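PDB 2HIY: hypothetical protein from Streptococcus pneumoniae, which is of unknown function and belongs to the DUF1697 family of conserved bacterial proteins, its chain carrying two four-stranded antiparallel sheets of the same strand order. Local coordinates for residues L9-N15 against N44-I48; E30-L36 against K62-F66; L80-E86 against I177-K182. All blocks are in the same frame, centred on the assembly; numbering follows the deposited sequence.

Contact 1 (L9-N15 against N44-I48)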
ATOM      1  N   LEU D   9      18.418 -19.068 -15.696  1.00 12.71           N
ATOM      2  CA  LEU D   9      17.586 -18.182 -16.485  1.00 12.83           C
ATOM      3  C   LEU D   9      16.874 -17.254 -15.511  1.00 12.88           C
ATOM      4  O   LEU D   9      16.063 -17.714 -14.704  1.00 13.42           O
ATOM      5  CB  LEU D   9      16.562 -19.049 -17.227  1.00 13.75           C
ATOM      6  CG  LEU D   9      15.461 -18.320 -18.007  1.00 13.21           C
ATOM      7  CD1 LEU D   9      16.026 -17.383 -19.083  1.00 14.94           C
ATOM      8  CD2 LEU D   9      14.527 -19.391 -18.646  1.00 14.20           C
ATOM      9  N   LEU D  10      17.201 -15.968 -15.566  1.00 12.97           N
ATOM     10  CA  LEU D  10      16.675 -14.987 -14.609  1.00 13.68           C
ATOM     11  C   LEU D  10      15.842 -13.979 -15.353  1.00 13.68           C
ATOM     12  O   LEU D  10      16.264 -13.473 -16.393  1.00 14.50           O
ATOM     13  CB  LEU D  10      17.829 -14.267 -13.883  1.00 13.75           C
ATOM     14  CG  LEU D  10      18.930 -15.180 -13.343  1.00 14.24           C
ATOM     15  CD1 LEU D  10      19.982 -14.244 -12.718  1.00 15.06           C
ATOM     16  CD2 LEU D  10      18.417 -16.198 -12.344  1.00 14.86           C
ATOM     17  N   VAL D  11      14.661 -13.688 -14.836  1.00 14.16           N
ATOM     18  CA  VAL D  11      13.800 -12.707 -15.487  1.00 15.35           C
ATOM     19  C   VAL D  11      13.392 -11.637 -14.479  1.00 16.63           C
ATOM     20  O   VAL D  11      13.359 -11.866 -13.286  1.00 17.87           O
ATOM     21  CB  VAL D  11      12.578 -13.363 -16.163  1.00 16.48           C
ATOM     22  CG1 VAL D  11      13.008 -14.374 -17.245  1.00 16.92           C
ATOM     23  CG2 VAL D  11      11.709 -14.047 -15.151  1.00 17.40           C
ATOM     24  N   ARG D  12      13.119 -10.443 -14.983  1.00 18.55           N
ATOM     25  CA  ARG D  12      12.670  -9.357 -14.123  1.00 18.91           C
ATOM     26  C   ARG D  12      11.192  -9.092 -14.330  1.00 19.51           C
ATOM     27  O   ARG D  12      10.621  -9.435 -15.384  1.00 18.99           O
ATOM     28  CB  ARG D  12      13.446  -8.077 -14.468  1.00 19.69           C
ATOM     29  CG  ARG D  12      13.143  -7.572 -15.871  1.00 21.96           C
ATOM     30  CD  ARG D  12      13.042  -6.047 -16.056  1.00 27.37           C
ATOM     31  NE  ARG D  12      12.730  -5.279 -14.861  1.00 25.46           N
ATOM     32  CZ  ARG D  12      11.565  -4.678 -14.600  1.00 26.49           C
ATOM     33  NH1 ARG D  12      11.441  -3.990 -13.473  1.00 30.19           N
ATOM     34  NH2 ARG D  12      10.551  -4.747 -15.441  1.00 28.09           N
ATOM     35  N   GLY D  13      10.591  -8.468 -13.333  1.00 19.76           N
ATOM     36  CA  GLY D  13       9.279  -7.887 -13.460  1.00 19.58           C
ATOM     37  C   GLY D  13       8.093  -8.815 -13.323  1.00 20.10           C
ATOM     38  O   GLY D  13       6.970  -8.388 -13.569  1.00 20.72           O
ATOM     39  N   ILE D  14       8.316 -10.070 -12.929  1.00 19.46           N
ATOM     40  CA  ILE D  14       7.195 -11.011 -12.857  1.00 19.22           C
ATOM     41  C   ILE D  14       6.593 -11.155 -11.467  1.00 20.11           C
ATOM     42  O   ILE D  14       7.257 -10.878 -10.459  1.00 20.93           O
ATOM     43  CB  ILE D  14       7.550 -12.406 -13.452  1.00 18.29           C
ATOM     44  CG1 ILE D  14       8.545 -13.205 -12.597  1.00 17.46           C
ATOM     45  CG2 ILE D  14       8.038 -12.267 -14.890  1.00 17.22           C
ATOM     46  CD1 ILE D  14       8.555 -14.702 -12.950  1.00 18.18           C
ATOM     47  N   ASN D  15       5.338 -11.582 -11.430  1.00 20.54           N
ATOM     48  CA  ASN D  15       4.641 -11.883 -10.175  1.00 22.49           C
ATOM     49  C   ASN D  15       4.684 -10.740  -9.169  1.00 25.24           C
ATOM     50  O   ASN D  15       4.920 -10.954  -7.977  1.00 26.32           O
ATOM     51  CB  ASN D  15       5.188 -13.176  -9.564  1.00 22.07           C
ATOM     52  CG  ASN D  15       4.850 -14.380 -10.406  1.00 19.15           C
ATOM     53  OD1 ASN D  15       3.780 -14.451 -10.994  1.00 20.45           O
ATOM     54  ND2 ASN D  15       5.796 -15.309 -10.520  1.00 17.78           N
ATOM     55  N   ASN D  44       9.813 -17.207  -6.476  1.00 20.69           N
ATOM     56  CA  ASN D  44       8.760 -16.851  -7.432  1.00 20.69           C
ATOM     57  C   ASN D  44       9.111 -15.635  -8.284  1.00 20.48           C
ATOM     58  O   ASN D  44       8.305 -15.219  -9.136  1.00 20.14           O
ATOM     59  CB  ASN D  44       7.419 -16.662  -6.691  1.00 21.13           C
ATOM     60  CG  ASN D  44       6.206 -16.939  -7.578  1.00 22.48           C
ATOM     61  OD1 ASN D  44       6.241 -17.800  -8.460  1.00 22.91           O
ATOM     62  ND2 ASN D  44       5.112 -16.211  -7.333  1.00 23.13           N
ATOM     63  N   SER D  45      10.313 -15.092  -8.104  1.00 20.41           N
ATOM     64  CA  SER D  45      10.690 -13.866  -8.796  1.00 20.47           C
ATOM     65  C   SER D  45      11.262 -14.100 -10.176  1.00 19.95           C
ATOM     66  O   SER D  45      11.568 -13.147 -10.891  1.00 21.38           O
ATOM     67  CB  SER D  45      11.723 -13.069  -7.995  1.00 21.26           C
ATOM     68  OG  SER D  45      12.924 -13.815  -7.805  1.00 23.37           O
ATOM     69  N   GLY D  46      11.409 -15.359 -10.566  1.00 17.71           N
ATOM     70  CA  GLY D  46      11.901 -15.673 -11.899  1.00 17.80           C
ATOM     71  C   GLY D  46      13.349 -16.123 -11.895  1.00 16.61           C
ATOM     72  O   GLY D  46      14.214 -15.472 -12.495  1.00 15.62           O
ATOM     73  N   ASN D  47      13.605 -17.274 -11.264  1.00 15.91           N
ATOM     74  CA  ASN D  47      14.938 -17.857 -11.163  1.00 15.35           C
ATOM     75  C   ASN D  47      14.765 -19.305 -11.549  1.00 15.33           C
ATOM     76  O   ASN D  47      14.245 -20.106 -10.741  1.00 15.69           O
ATOM     77  CB  ASN D  47      15.466 -17.765  -9.721  1.00 15.81           C
ATOM     78  CG  ASN D  47      15.441 -16.359  -9.199  1.00 15.05           C
ATOM     79  OD1 ASN D  47      16.196 -15.511  -9.682  1.00 16.77           O
ATOM     80  ND2 ASN D  47      14.551 -16.076  -8.257  1.00 19.00           N
ATOM     81  N   ILE D  48      15.141 -19.621 -12.783  1.00 15.10           N
ATOM     82  CA  ILE D  48      14.957 -20.942 -13.371  1.00 15.61           C
ATOM     83  C   ILE D  48      16.303 -21.556 -13.663  1.00 15.04           C
ATOM     84  O   ILE D  48      17.240 -20.849 -14.070  1.00 15.29           O
ATOM     85  CB  ILE D  48      14.134 -20.840 -14.706  1.00 15.87           C
ATOM     86  CG1 ILE D  48      12.688 -20.500 -14.380  1.00 19.96           C
ATOM     87  CG2 ILE D  48      14.185 -22.153 -15.516  1.00 18.65           C
ATOM     88  CD1 ILE D  48      11.836 -21.743 -13.980  1.00 23.74           C
TER
HETATM   89  O   HOH W   1      10.612 -10.781 -11.074  1.00 26.05           O
HETATM   90  O   HOH W   2       2.766 -16.778  -9.371  1.00 26.56           O
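N15 reaches N44 because its CG is turned beside the backbone N (chi1 -67°), while N44 swings its own CG to the far side, opposite its backbone N (chi1 -153°). The two amides lie nearly parallel, their planes 16° apart, although the side chains run across each other at about a right angle. N15 ND2 donates to N44 O over 2.9 Å, a nearly straight bond that lies in the plane of both the amide and the carbonyl. N15 OD1 accepts from V22 N, and a water donates weakly to that oxygen and accepts from N44 ND2.

Next to it, I14 sends CG1 against the carbonyl of S45, 3.5 Å from S45 O, and rests CD1 on G46 CA. V11 CG2 closes on the same CA at 3.6 Å, so both side chains pack directly on the glycine backbone. A second water passes a hydrogen bond from I14 N to S45 O.

Toward the strands, V11 N bonds to G46 O at 3.0 Å, and L10 CA sends a C-H toward the same oxygen. L9 and I48 form an antiparallel hydrogen-bonded pair, with L9 N to I48 O at 2.7 Å and I48 N returning to L9 O. Their side chains lie alongside each other, CB to CB 3.9 Å. On the other face L10 CD2 meets N47 OD1 at 3.5 Å; this oxygen accepts from R169 NE. Strands 5-10 and 47-52, central in a four-stranded antiparallel sheet, thus diverge into loops beyond their last paired residues.

Contact 2 (E30-L36 against K62-F66)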
ATOM      1  N   GLU D  30       6.274 -26.274 -19.082  1.00 13.47           N
ATOM      2  CA  GLU D  30       6.393 -25.704 -20.425  1.00 13.30           C
ATOM      3  C   GLU D  30       7.837 -25.712 -20.948  1.00 13.20           C
ATOM      4  O   GLU D  30       8.087 -26.051 -22.110  1.00 13.45           O
ATOM      5  CB  GLU D  30       5.857 -24.282 -20.390  1.00 13.92           C
ATOM      6  CG  GLU D  30       4.347 -24.246 -20.208  1.00 15.16           C
ATOM      7  CD  GLU D  30       3.815 -22.984 -19.568  1.00 17.97           C
ATOM      8  OE1 GLU D  30       4.574 -22.022 -19.291  1.00 16.58           O
ATOM      9  OE2 GLU D  30       2.585 -22.986 -19.319  1.00 19.92           O
ATOM     10  N   LEU D  31       8.794 -25.369 -20.087  1.00 12.18           N
ATOM     11  CA  LEU D  31      10.204 -25.410 -20.518  1.00 12.69           C
ATOM     12  C   LEU D  31      10.687 -26.838 -20.735  1.00 12.81           C
ATOM     13  O   LEU D  31      11.541 -27.093 -21.579  1.00 12.92           O
ATOM     14  CB  LEU D  31      11.105 -24.695 -19.506  1.00 13.20           C
ATOM     15  CG  LEU D  31      10.840 -23.186 -19.412  1.00 12.46           C
ATOM     16  CD1 LEU D  31      11.729 -22.583 -18.313  1.00 13.97           C
ATOM     17  CD2 LEU D  31      11.088 -22.490 -20.758  1.00 14.13           C
ATOM     18  N   THR D  32      10.138 -27.791 -19.993  1.00 11.79           N
ATOM     19  CA  THR D  32      10.449 -29.205 -20.204  1.00 12.46           C
ATOM     20  C   THR D  32       9.921 -29.607 -21.582  1.00 12.67           C
ATOM     21  O   THR D  32      10.626 -30.272 -22.364  1.00 13.74           O
ATOM     22  CB  THR D  32       9.856 -30.084 -19.069  1.00 12.19           C
ATOM     23  OG1 THR D  32      10.407 -29.673 -17.818  1.00 13.02           O
ATOM     24  CG2 THR D  32      10.210 -31.558 -19.257  1.00 13.35           C
ATOM     25  N   ASN D  33       8.696 -29.197 -21.900  1.00 11.85           N
ATOM     26  CA  ASN D  33       8.148 -29.478 -23.235  1.00 13.50           C
ATOM     27  C   ASN D  33       8.960 -28.813 -24.341  1.00 14.45           C
ATOM     28  O   ASN D  33       9.062 -29.364 -25.450  1.00 15.39           O
ATOM     29  CB  ASN D  33       6.703 -28.997 -23.294  1.00 12.79           C
ATOM     30  CG  ASN D  33       5.769 -29.875 -22.483  1.00 13.38           C
ATOM     31  OD1 ASN D  33       6.126 -30.992 -22.091  1.00 13.73           O
ATOM     32  ND2 ASN D  33       4.549 -29.373 -22.237  1.00 14.62           N
ATOM     33  N   LEU D  34       9.510 -27.635 -24.059  1.00 15.38           N
ATOM     34  CA  LEU D  34      10.374 -26.902 -24.992  1.00 16.15           C
ATOM     35  C   LEU D  34      11.671 -27.664 -25.265  1.00 17.10           C
ATOM     36  O   LEU D  34      12.363 -27.379 -26.259  1.00 19.30           O
ATOM     37  CB  LEU D  34      10.655 -25.492 -24.463  1.00 16.42           C
ATOM     38  CG  LEU D  34      11.376 -24.467 -25.352  1.00 17.13           C
ATOM     39  CD1 LEU D  34      10.554 -24.108 -26.601  1.00 19.55           C
ATOM     40  CD2 LEU D  34      11.708 -23.233 -24.554  1.00 18.46           C
ATOM     41  N   GLY D  35      12.024 -28.609 -24.399  1.00 15.74           N
ATOM     42  CA  GLY D  35      13.225 -29.420 -24.585  1.00 15.08           C
ATOM     43  C   GLY D  35      14.358 -29.168 -23.587  1.00 15.29           C
ATOM     44  O   GLY D  35      15.457 -29.723 -23.734  1.00 15.31           O
ATOM     45  N   LEU D  36      14.101 -28.350 -22.575  1.00 14.33           N
ATOM     46  CA  LEU D  36      15.120 -28.099 -21.548  1.00 14.97           C
ATOM     47  C   LEU D  36      14.982 -29.182 -20.512  1.00 14.75           C
ATOM     48  O   LEU D  36      13.883 -29.713 -20.293  1.00 15.66           O
ATOM     49  CB  LEU D  36      14.906 -26.731 -20.936  1.00 14.91           C
ATOM     50  CG  LEU D  36      14.819 -25.578 -21.946  1.00 15.42           C
ATOM     51  CD1 LEU D  36      14.805 -24.234 -21.246  1.00 15.51           C
ATOM     52  CD2 LEU D  36      15.941 -25.652 -22.982  1.00 18.09           C
ATOM     53  N   LYS D  62      15.331 -19.817 -28.814  1.00 14.79           N
ATOM     54  CA  LYS D  62      14.170 -20.588 -28.414  1.00 15.12           C
ATOM     55  C   LYS D  62      13.448 -19.921 -27.260  1.00 14.73           C
ATOM     56  O   LYS D  62      12.215 -19.902 -27.209  1.00 15.22           O
ATOM     57  CB  LYS D  62      14.564 -22.003 -27.990  1.00 15.84           C
ATOM     58  CG  LYS D  62      14.788 -22.931 -29.167  1.00 20.22           C
ATOM     59  CD  LYS D  62      15.294 -24.295 -28.700  1.00 20.98           C
ATOM     60  CE  LYS D  62      14.229 -25.031 -27.884  1.00 23.41           C
ATOM     61  NZ  LYS D  62      14.476 -26.499 -27.785  1.00 25.25           N
ATOM     62  N   LEU D  63      14.217 -19.387 -26.307  1.00 13.43           N
ATOM     63  CA  LEU D  63      13.593 -18.727 -25.155  1.00 13.71           C
ATOM     64  C   LEU D  63      12.915 -17.428 -25.546  1.00 13.83           C
ATOM     65  O   LEU D  63      11.840 -17.116 -25.069  1.00 14.74           O
ATOM     66  CB  LEU D  63      14.594 -18.514 -24.022  1.00 14.04           C
ATOM     67  CG  LEU D  63      14.974 -19.792 -23.283  1.00 13.93           C
ATOM     68  CD1 LEU D  63      16.249 -19.578 -22.482  1.00 15.21           C
ATOM     69  CD2 LEU D  63      13.851 -20.252 -22.386  1.00 16.07           C
ATOM     70  N   GLU D  64      13.553 -16.650 -26.419  1.00 14.19           N
ATOM     71  CA  GLU D  64      12.914 -15.431 -26.921  1.00 15.73           C
ATOM     72  C   GLU D  64      11.590 -15.747 -27.602  1.00 15.31           C
ATOM     73  O   GLU D  64      10.576 -15.084 -27.348  1.00 15.76           O
ATOM     74  CB  GLU D  64      13.845 -14.695 -27.881  1.00 16.59           C
ATOM     75  CG  GLU D  64      14.955 -13.985 -27.157  1.00 19.78           C
ATOM     76  CD  GLU D  64      16.043 -13.440 -28.065  1.00 26.36           C
ATOM     77  OE1 GLU D  64      16.109 -13.837 -29.251  1.00 29.34           O
ATOM     78  OE2 GLU D  64      16.855 -12.621 -27.553  1.00 30.14           O
ATOM     79  N   THR D  65      11.576 -16.756 -28.459  1.00 16.27           N
ATOM     80  CA  THR D  65      10.344 -17.148 -29.132  1.00 16.35           C
ATOM     81  C   THR D  65       9.317 -17.664 -28.125  1.00 16.19           C
ATOM     82  O   THR D  65       8.126 -17.343 -28.197  1.00 16.87           O
ATOM     83  CB  THR D  65      10.644 -18.200 -30.208  1.00 17.50           C
ATOM     84  OG1 THR D  65      11.530 -17.603 -31.169  1.00 19.88           O
ATOM     85  CG2 THR D  65       9.358 -18.699 -30.896  1.00 18.40           C
ATOM     86  N   PHE D  66       9.782 -18.447 -27.160  1.00 14.90           N
ATOM     87  CA  PHE D  66       8.884 -18.972 -26.127  1.00 14.77           C
ATOM     88  C   PHE D  66       8.194 -17.867 -25.325  1.00 14.47           C
ATOM     89  O   PHE D  66       6.968 -17.863 -25.156  1.00 15.39           O
ATOM     90  CB  PHE D  66       9.648 -19.911 -25.185  1.00 14.97           C
ATOM     91  CG  PHE D  66       8.850 -20.331 -24.006  1.00 14.63           C
ATOM     92  CD1 PHE D  66       7.912 -21.345 -24.138  1.00 15.79           C
ATOM     93  CD2 PHE D  66       9.009 -19.712 -22.784  1.00 14.86           C
ATOM     94  CE1 PHE D  66       7.126 -21.726 -23.041  1.00 16.72           C
ATOM     95  CE2 PHE D  66       8.239 -20.108 -21.695  1.00 15.23           C
ATOM     96  CZ  PHE D  66       7.300 -21.117 -21.830  1.00 16.56           C
TER
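L31, L34, L63 and F66 meet in the apolar contact between helices 24-34 and 56-70, whose short segments pass 11.7 Å apart at 132°. L31 lays CD2 over one face of the F66 ring, in a CH-pi contact 4.1 Å from the centroid and 22° off the normal. The same methyl meets L63 CD2 at 3.9 Å, so one branch of L31 fills the angle between two side chains of the facing helix. L34 brings CD2 to F66 CB at 4.0 Å, approaching the ring obliquely. With CG opposite the backbone N (chi1 172°), F66 extends its ring toward helix 24-34, and the ring reaches as far as E30. L36 CD1 and L34 CD2 come up to L63 CD2 more loosely. Outside the pair, H70 stacks on the F66 ring, while L31 also touches I48 of the sheet.

The polar part lies at the end of helix 24-34. K62, bent at chi3, slides past L34 in the opposite direction, its CE 3.9 Å from L34 CG, and NZ donates to L34 O at 2.8 Å. The ammonium meets that oxygen nearly along the C=O axis. G35, with positive phi, closes the helix in a Schellman motif, its N bonding to T32 O and L36 N to L31 O.

E30 joins both kinds of contact: CB lies 3.8 Å from F66 CZ, OE1 comes to the ring edge in plane, and this oxygen is hydrogen-bonded to Y71 OH. The chemistry thus combines a leucine-aromatic cluster with a lysine hydrogen bond to a carbonyl at the C-terminal end of helix 24-34, where the helix dipole would probably favour the positive charge.

Contact 3 (L80-E86 against I177-K182)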
ATOM      1  N   LEU D  80      22.872 -17.593 -18.046  1.00 13.00           N
ATOM      2  CA  LEU D  80      24.284 -17.799 -17.750  1.00 14.07           C
ATOM      3  C   LEU D  80      24.527 -19.217 -17.296  1.00 14.28           C
ATOM      4  O   LEU D  80      23.641 -19.844 -16.720  1.00 15.11           O
ATOM      5  CB  LEU D  80      24.742 -16.813 -16.671  1.00 14.98           C
ATOM      6  CG  LEU D  80      23.937 -16.819 -15.388  1.00 15.69           C
ATOM      7  CD1 LEU D  80      24.765 -17.410 -14.257  1.00 18.85           C
ATOM      8  CD2 LEU D  80      23.614 -15.381 -15.060  1.00 18.79           C
ATOM      9  N   SER D  81      25.744 -19.701 -17.502  1.00 14.80           N
ATOM     10  CA  SER D  81      26.069 -21.074 -17.151  1.00 14.45           C
ATOM     11  C   SER D  81      26.737 -21.184 -15.786  1.00 14.49           C
ATOM     12  O   SER D  81      27.245 -20.209 -15.235  1.00 13.98           O
ATOM     13  CB  SER D  81      27.019 -21.655 -18.202  1.00 15.09           C
ATOM     14  OG  SER D  81      28.242 -20.952 -18.148  1.00 16.12           O
ATOM     15  N   LEU D  82      26.813 -22.412 -15.275  1.00 14.18           N
ATOM     16  CA  LEU D  82      27.603 -22.674 -14.069  1.00 14.62           C
ATOM     17  C   LEU D  82      29.050 -22.214 -14.272  1.00 15.10           C
ATOM     18  O   LEU D  82      29.621 -21.586 -13.378  1.00 14.72           O
ATOM     19  CB  LEU D  82      27.559 -24.169 -13.716  1.00 14.92           C
ATOM     20  CG  LEU D  82      28.505 -24.649 -12.597  1.00 15.02           C
ATOM     21  CD1 LEU D  82      28.171 -24.034 -11.241  1.00 17.86           C
ATOM     22  CD2 LEU D  82      28.548 -26.195 -12.522  1.00 16.25           C
ATOM     23  N   GLU D  83      29.647 -22.530 -15.424  1.00 15.84           N
ATOM     24  CA  GLU D  83      31.025 -22.095 -15.716  1.00 17.25           C
ATOM     25  C   GLU D  83      31.147 -20.573 -15.580  1.00 15.53           C
ATOM     26  O   GLU D  83      32.093 -20.068 -14.959  1.00 16.13           O
ATOM     27  CB  GLU D  83      31.447 -22.536 -17.120  1.00 17.47           C
ATOM     28  CG  GLU D  83      32.848 -22.093 -17.535  1.00 22.17           C
ATOM     29  CD  GLU D  83      33.359 -22.784 -18.795  1.00 22.92           C
ATOM     30  OE1 GLU D  83      32.631 -23.610 -19.385  1.00 30.68           O
ATOM     31  OE2 GLU D  83      34.521 -22.518 -19.182  1.00 31.15           O
ATOM     32  N   ASP D  84      30.186 -19.852 -16.166  1.00 14.85           N
ATOM     33  CA  ASP D  84      30.186 -18.386 -16.123  1.00 15.77           C
ATOM     34  C   ASP D  84      30.172 -17.906 -14.678  1.00 15.18           C
ATOM     35  O   ASP D  84      30.896 -16.982 -14.307  1.00 15.23           O
ATOM     36  CB  ASP D  84      28.913 -17.805 -16.769  1.00 16.57           C
ATOM     37  CG  ASP D  84      28.848 -17.944 -18.290  1.00 17.88           C
ATOM     38  OD1 ASP D  84      29.901 -18.105 -18.967  1.00 20.44           O
ATOM     39  OD2 ASP D  84      27.694 -17.845 -18.819  1.00 18.34           O
ATOM     40  N   PHE D  85      29.318 -18.523 -13.870  1.00 14.64           N
ATOM     41  CA  PHE D  85      29.130 -18.117 -12.496  1.00 15.19           C
ATOM     42  C   PHE D  85      30.376 -18.409 -11.664  1.00 15.39           C
ATOM     43  O   PHE D  85      30.792 -17.574 -10.840  1.00 15.66           O
ATOM     44  CB  PHE D  85      27.885 -18.775 -11.881  1.00 15.98           C
ATOM     45  CG  PHE D  85      27.351 -18.018 -10.698  1.00 17.07           C
ATOM     46  CD1 PHE D  85      26.527 -16.922 -10.905  1.00 19.49           C
ATOM     47  CD2 PHE D  85      27.718 -18.344  -9.409  1.00 18.62           C
ATOM     48  CE1 PHE D  85      26.036 -16.175  -9.816  1.00 21.69           C
ATOM     49  CE2 PHE D  85      27.232 -17.587  -8.317  1.00 19.61           C
ATOM     50  CZ  PHE D  85      26.389 -16.531  -8.538  1.00 20.02           C
ATOM     51  N   GLU D  86      30.979 -19.565 -11.891  1.00 15.74           N
ATOM     52  CA  GLU D  86      32.183 -19.916 -11.152  1.00 17.13           C
ATOM     53  C   GLU D  86      33.318 -18.960 -11.491  1.00 16.45           C
ATOM     54  O   GLU D  86      34.127 -18.596 -10.616  1.00 17.08           O
ATOM     55  CB  GLU D  86      32.569 -21.361 -11.443  1.00 16.79           C
ATOM     56  CG  GLU D  86      31.616 -22.357 -10.822  1.00 18.37           C
ATOM     57  CD  GLU D  86      32.021 -23.805 -11.013  1.00 21.48           C
ATOM     58  OE1 GLU D  86      32.643 -24.147 -12.051  1.00 26.19           O
ATOM     59  OE2 GLU D  86      31.682 -24.605 -10.115  1.00 26.91           O
ATOM     60  N   ILE D 177      21.588 -18.557  -6.382  1.00 15.67           N
ATOM     61  CA  ILE D 177      21.774 -18.867  -7.799  1.00 15.76           C
ATOM     62  C   ILE D 177      23.012 -19.740  -8.001  1.00 15.58           C
ATOM     63  O   ILE D 177      22.951 -20.745  -8.687  1.00 15.59           O
ATOM     64  CB  ILE D 177      21.793 -17.573  -8.673  1.00 15.46           C
ATOM     65  CG1 ILE D 177      20.384 -16.985  -8.740  1.00 17.07           C
ATOM     66  CG2 ILE D 177      22.350 -17.835 -10.097  1.00 15.11           C
ATOM     67  CD1 ILE D 177      20.327 -15.483  -9.068  1.00 17.00           C
ATOM     68  N   GLY D 178      24.124 -19.391  -7.380  1.00 15.93           N
ATOM     69  CA  GLY D 178      25.315 -20.200  -7.520  1.00 15.89           C
ATOM     70  C   GLY D 178      25.112 -21.594  -6.939  1.00 16.83           C
ATOM     71  O   GLY D 178      25.558 -22.573  -7.518  1.00 18.14           O
ATOM     72  N   GLN D 179      24.406 -21.686  -5.815  1.00 17.01           N
ATOM     73  CA  GLN D 179      24.169 -22.986  -5.171  1.00 18.14           C
ATOM     74  C   GLN D 179      23.269 -23.844  -6.057  1.00 17.49           C
ATOM     75  O   GLN D 179      23.485 -25.059  -6.219  1.00 18.40           O
ATOM     76  CB  GLN D 179      23.543 -22.772  -3.801  1.00 18.21           C
ATOM     77  CG  GLN D 179      24.554 -22.243  -2.781  1.00 22.60           C
ATOM     78  CD  GLN D 179      23.914 -21.623  -1.543  1.00 28.82           C
ATOM     79  OE1 GLN D 179      22.718 -21.805  -1.276  1.00 32.86           O
ATOM     80  NE2 GLN D 179      24.717 -20.890  -0.775  1.00 31.09           N
HETATM   81  N   MSE D 180      22.253 -23.224  -6.649  1.00 16.68           N
HETATM   82  CA  MSE D 180      21.321 -23.969  -7.509  1.00 17.70           C
HETATM   83  C   MSE D 180      21.991 -24.439  -8.795  1.00 18.15           C
HETATM   84  O   MSE D 180      21.600 -25.481  -9.346  1.00 19.33           O
HETATM   85  CB  MSE D 180      20.077 -23.139  -7.828  1.00 17.55           C
HETATM   86  CG  MSE D 180      19.139 -22.873  -6.647  1.00 17.24           C
HETATM   87 SE   MSE D 180      18.135 -24.432  -6.126  1.00 28.28          SE
HETATM   88  CE  MSE D 180      16.824 -24.370  -7.572  1.00 21.12           C
ATOM     89  N   LEU D 181      22.970 -23.685  -9.291  1.00 18.22           N
ATOM     90  CA  LEU D 181      23.746 -24.059 -10.477  1.00 17.81           C
ATOM     91  C   LEU D 181      24.693 -25.228 -10.232  1.00 20.30           C
ATOM     92  O   LEU D 181      24.960 -26.004 -11.140  1.00 20.29           O
ATOM     93  CB  LEU D 181      24.557 -22.862 -10.988  1.00 17.24           C
ATOM     94  CG  LEU D 181      23.819 -21.827 -11.829  1.00 14.68           C
ATOM     95  CD1 LEU D 181      24.697 -20.612 -12.023  1.00 15.16           C
ATOM     96  CD2 LEU D 181      23.445 -22.420 -13.192  1.00 15.53           C
ATOM     97  N   LYS D 182      25.199 -25.302  -9.005  1.00 22.65           N
ATOM     98  CA  LYS D 182      26.221 -26.268  -8.591  1.00 25.77           C
ATOM     99  C   LYS D 182      25.679 -27.645  -8.249  1.00 26.82           C
ATOM    100  O   LYS D 182      26.405 -28.642  -8.363  1.00 27.33           O
ATOM    101  CB  LYS D 182      26.983 -25.730  -7.385  1.00 25.68           C
ATOM    102  CG  LYS D 182      28.102 -24.778  -7.714  1.00 28.98           C
ATOM    103  CD  LYS D 182      29.114 -24.718  -6.553  1.00 32.33           C
ATOM    104  CE  LYS D 182      30.061 -23.518  -6.644  1.00 33.57           C
ATOM    105  NZ  LYS D 182      30.728 -23.363  -7.972  1.00 34.27           N
TER
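L82, F85 and L181 interlock where helix 82-89 packs against the C-terminal helix 171-182, a helix-helix contact beside the four-stranded antiparallel sheet that ends in strand 78-81. The short segments cross at -136° with their axes 9.8 Å apart. G178 provides the hollow: without a side chain there, the F85 ring sinks onto its backbone, with F85 CE2 3.3 Å from G178 CA. Beyond the glycine, F85 CE1 meets I177 CG2 at 4.1 Å, and the ring also meets that of F174.

The answering bump is L181, whose CD1 enters between L80 and F85. It lies 3.7 Å from F85 CB and 3.9 Å from L80 CD1, touching the base of the phenylalanine rather than its far end. L82 in turn wraps over the last turn of the C-terminal helix: with CG opposite its own backbone N (chi1 171°), it carries CD1 to K182 CG at 3.6 Å and against L181 CB. L181 also touches A8 and F49, so it wedges between helix 82-89 and the sheet.

S81 starts helix 82-89 as its N-cap. Its OG accepts from D84 N, and D84 OD2 accepts from S81 N from above the carboxylate plane; together these bonds make a capping box. At the outer margin K182 bends at its last torsion (chi4 -51°) to face E86. The salt bridge closes there: E86 OE2 receives K182 NZ at 2.7 Å through its anti lone pair, the one away from the other oxygen.

Overall arrangement
Contacts 1 and 2 meet directly, their centres 15 Å apart: I48 CG2 packs on L31 CD1 at 3.7 Å, and L9 CD2 on L63 CD2 at 3.9 Å, so the helix pair rests on the side of the strands that carries L9 and I48. Contact 3 approaches the side of L10 and N47, where L10 CD2 meets I177 CD1 at 3.9 Å; its centre is 16 Å from that of contact 1. The helices of contacts 2 and 3 therefore lie against opposite faces of one sheet, to which strand 78-81 of contact 3 belongs; these contacts stay about 8 Å apart at their nearest atoms. Along the chain, contacts 1 and 2 alternate, whereas contact 3 follows both.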